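Local coordinates for protein putative pyrazinamidase/nicotinamidase (Streptococcus mutans, PDB 3S2S) that probably hydrolyses amides such as nicotinamide and pyrazinamide, as a zinc-binding member of the isochorismatase family of cysteine hydrolases, at residues D43-F48 with P104-G109. Sequence-based numbering, arbitrary orientation.
Sequences DYTYDF and PHNIKG. With ZN (zinc ion), chain E; CAD (cacodylic acid), chain F.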
loop_
_atom_site.group_PDB
_atom_site.type_symbol
_atom_site.label_atom_id
_atom_site.label_comp_id
_atom_site.label_asym_id
_atom_site.label_seq_id
_atom_site.Cartn_x
_atom_site.Cartn_y
_atom_site.Cartn_z
ATOM N N ASP A 43 17.609 -2.271 -12.956
ATOM C CA ASP A 43 17.657 -3.192 -14.115
ATOM C C ASP A 43 18.807 -3.029 -15.075
ATOM O O ASP A 43 18.638 -3.296 -16.266
ATOM C CB ASP A 43 16.347 -3.112 -14.916
ATOM C CG ASP A 43 15.193 -3.835 -14.225
ATOM O OD1 ASP A 43 15.479 -4.822 -13.538
ATOM O OD2 ASP A 43 14.028 -3.423 -14.416
ATOM N N TYR A 44 19.968 -2.606 -14.589
ATOM C CA TYR A 44 21.102 -2.422 -15.491
ATOM C C TYR A 44 21.821 -3.748 -15.732
ATOM O O TYR A 44 22.987 -3.947 -15.342
ATOM C CB TYR A 44 22.052 -1.316 -14.999
ATOM C CG TYR A 44 22.890 -0.795 -16.136
ATOM C CD1 TYR A 44 22.312 -0.011 -17.137
ATOM C CD2 TYR A 44 24.240 -1.122 -16.234
ATOM C CE1 TYR A 44 23.079 0.441 -18.222
ATOM C CE2 TYR A 44 25.018 -0.665 -17.308
ATOM C CZ TYR A 44 24.425 0.115 -18.286
ATOM O OH TYR A 44 25.197 0.545 -19.355
ATOM N N THR A 45 21.101 -4.674 -16.365
ATOM C CA THR A 45 21.603 -6.032 -16.521
ATOM C C THR A 45 21.858 -6.395 -17.983
ATOM O O THR A 45 21.453 -5.689 -18.918
ATOM C CB THR A 45 20.604 -7.067 -15.959
ATOM O OG1 THR A 45 19.396 -7.016 -16.728
ATOM C CG2 THR A 45 20.297 -6.802 -14.465
ATOM N N TYR A 46 22.531 -7.523 -18.173
ATOM C CA TYR A 46 22.850 -7.983 -19.521
ATOM C C TYR A 46 21.646 -8.066 -20.453
ATOM O O TYR A 46 21.711 -7.615 -21.602
ATOM C CB TYR A 46 23.597 -9.314 -19.463
ATOM C CG TYR A 46 25.098 -9.116 -19.453
ATOM C CD1 TYR A 46 25.746 -8.561 -18.347
ATOM C CD2 TYR A 46 25.865 -9.481 -20.550
ATOM C CE1 TYR A 46 27.118 -8.363 -18.339
ATOM C CE2 TYR A 46 27.248 -9.288 -20.553
ATOM C CZ TYR A 46 27.869 -8.738 -19.449
ATOM O OH TYR A 46 29.243 -8.556 -19.465
ATOM N N ASP A 47 20.535 -8.629 -19.985
ATOM C CA ASP A 47 19.373 -8.734 -20.878
ATOM C C ASP A 47 18.797 -7.400 -21.342
ATOM O O ASP A 47 18.175 -7.328 -22.406
ATOM C CB ASP A 47 18.266 -9.601 -20.270
ATOM C CG ASP A 47 18.471 -11.079 -20.553
ATOM O OD1 ASP A 47 19.192 -11.409 -21.530
ATOM O OD2 ASP A 47 17.929 -11.897 -19.795
ATOM N N PHE A 48 19.016 -6.341 -20.568
ATOM C CA PHE A 48 18.513 -5.023 -20.948
ATOM C C PHE A 48 19.529 -4.130 -21.652
ATOM O O PHE A 48 19.159 -3.080 -22.178
ATOM C CB PHE A 48 17.975 -4.285 -19.725
ATOM C CG PHE A 48 16.675 -4.841 -19.224
ATOM C CD1 PHE A 48 15.539 -4.793 -20.015
ATOM C CD2 PHE A 48 16.589 -5.417 -17.967
ATOM C CE1 PHE A 48 14.321 -5.309 -19.549
ATOM C CE2 PHE A 48 15.377 -5.931 -17.498
ATOM C CZ PHE A 48 14.253 -5.875 -18.301
ATOM N N PRO A 104 10.816 -13.592 -22.972
ATOM C CA PRO A 104 11.470 -13.904 -21.700
ATOM C C PRO A 104 12.723 -13.060 -21.539
ATOM O O PRO A 104 13.459 -12.868 -22.509
ATOM C CB PRO A 104 11.864 -15.373 -21.861
ATOM C CG PRO A 104 10.930 -15.902 -22.891
ATOM C CD PRO A 104 10.686 -14.775 -23.838
ATOM N N HIS A 105 12.953 -12.551 -20.336
ATOM C CA HIS A 105 14.101 -11.689 -20.076
ATOM C C HIS A 105 14.383 -11.734 -18.587
ATOM O O HIS A 105 13.457 -11.938 -17.792
ATOM C CB HIS A 105 13.800 -10.259 -20.511
ATOM C CG HIS A 105 12.634 -9.648 -19.800
ATOM N ND1 HIS A 105 11.337 -9.804 -20.233
ATOM C CD2 HIS A 105 12.573 -8.876 -18.690
ATOM C CE1 HIS A 105 10.523 -9.159 -19.414
ATOM N NE2 HIS A 105 11.247 -8.592 -18.466
ATOM N N ASN A 106 15.649 -11.556 -18.204
ATOM C CA ASN A 106 16.042 -11.587 -16.789
ATOM C C ASN A 106 15.487 -12.804 -16.061
ATOM O O ASN A 106 14.971 -12.710 -14.940
ATOM C CB ASN A 106 15.644 -10.292 -16.049
ATOM C CG ASN A 106 16.742 -9.231 -16.101
ATOM O OD1 ASN A 106 17.502 -9.151 -17.065
ATOM N ND2 ASN A 106 16.824 -8.405 -15.052
ATOM N N ILE A 107 15.614 -13.960 -16.699
ATOM C CA ILE A 107 15.130 -15.185 -16.083
ATOM C C ILE A 107 16.006 -15.574 -14.897
ATOM O O ILE A 107 17.238 -15.575 -14.993
ATOM C CB ILE A 107 15.115 -16.339 -17.110
ATOM C CG1 ILE A 107 14.209 -15.987 -18.296
ATOM C CG2 ILE A 107 14.680 -17.628 -16.450
ATOM C CD1 ILE A 107 12.773 -15.571 -17.888
ATOM N N LYS A 108 15.372 -15.906 -13.781
ATOM C CA LYS A 108 16.086 -16.308 -12.581
ATOM C C LYS A 108 17.006 -17.486 -12.892
ATOM O O LYS A 108 16.602 -18.427 -13.578
ATOM C CB LYS A 108 15.092 -16.660 -11.475
ATOM C CG LYS A 108 14.393 -15.408 -10.866
ATOM C CD LYS A 108 13.450 -15.790 -9.735
ATOM N N GLY A 109 18.240 -17.401 -12.404
ATOM C CA GLY A 109 19.234 -18.444 -12.600
ATOM C C GLY A 109 20.067 -18.308 -13.863
ATOM O O GLY A 109 20.937 -19.147 -14.124
HETATM ZN ZN ZN E . 10.246 -7.678 -16.741
HETATM AS AS CAD F . 12.265 -1.922 -17.570
HETATM C C1 CAD F . 14.074 -2.624 -17.393
HETATM C C2 CAD F . 11.147 -3.109 -18.693
HETATM O O1 CAD F . 12.218 -0.345 -17.997
HETATM O O HOH W 1 17.423 -14.359 -19.008
HETATM O O HOH W 2 10.403 -5.752 -17.666
HETATM O O HOH W 3 9.306 -6.539 -15.037
#
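Asn-106 reaches across to Thr-45, Asp-47 and Phe-48 at the active-site end of the parallel sheet of an isochorismatase-like alpha/beta fold, where the turn after strand 37-42 and the start of helix 46-49 meet the loop segment 104-109. Two direct hydrogen bonds join the segments. Thr-45 OG1 donates to Asn-106 OD1 over 2.9 Å, arriving in the carbonyl plane on a lone pair; chi1 of 64° places this hydroxyl between the backbone N and carbonyl carbon of Thr-45, from where it meets the amide. From the other segment, Asn-106 N donates to Asp-47 OD2 over 2.8 Å, on the anti side of the carboxylate and 19° out of its plane. The same oxygen also accepts a hydrogen bond from a water, which in turn accepts one from Ile-107 N, so one carboxylate oxygen holds two successive peptide N-H groups, the second indirectly. Asp-47 OD1 accepts from Lys-54 N, while Asn-106 ND2 donates to Asp-87 O. Both ends of the buried amide are thereby engaged, fixing its rotation.

Packing is carried by Phe-48. Phe-48 CZ lies 3.5 Å from His-105 CD2, the two rings meeting obliquely with planes at 60°, and Phe-48 CE2 approaches Asn-106 ND2 to 3.8 Å. One face of the Phe-48 ring lines the pocket of the bound cacodylic acid, whose methyl C1 sits 3.3 Å above the plane, over the centre. Asp-43 borders the same pocket, its OD1 bonded to Asp-87 N and its OD2 salt-bridged to Lys-137; an Asp-Lys pair of this kind, with Cys-170, is consistent with the catalytic triad of the family.

Of the two segments, 104-109 supplies the zinc ligand, His-105, whose ring orientation is held by a bond from ND1 to Pro-103 O. Asp-87, His-89, Glu-98 and two waters complete the zinc site, in which His-105 NE2 binds the zinc ion at 2.2 Å.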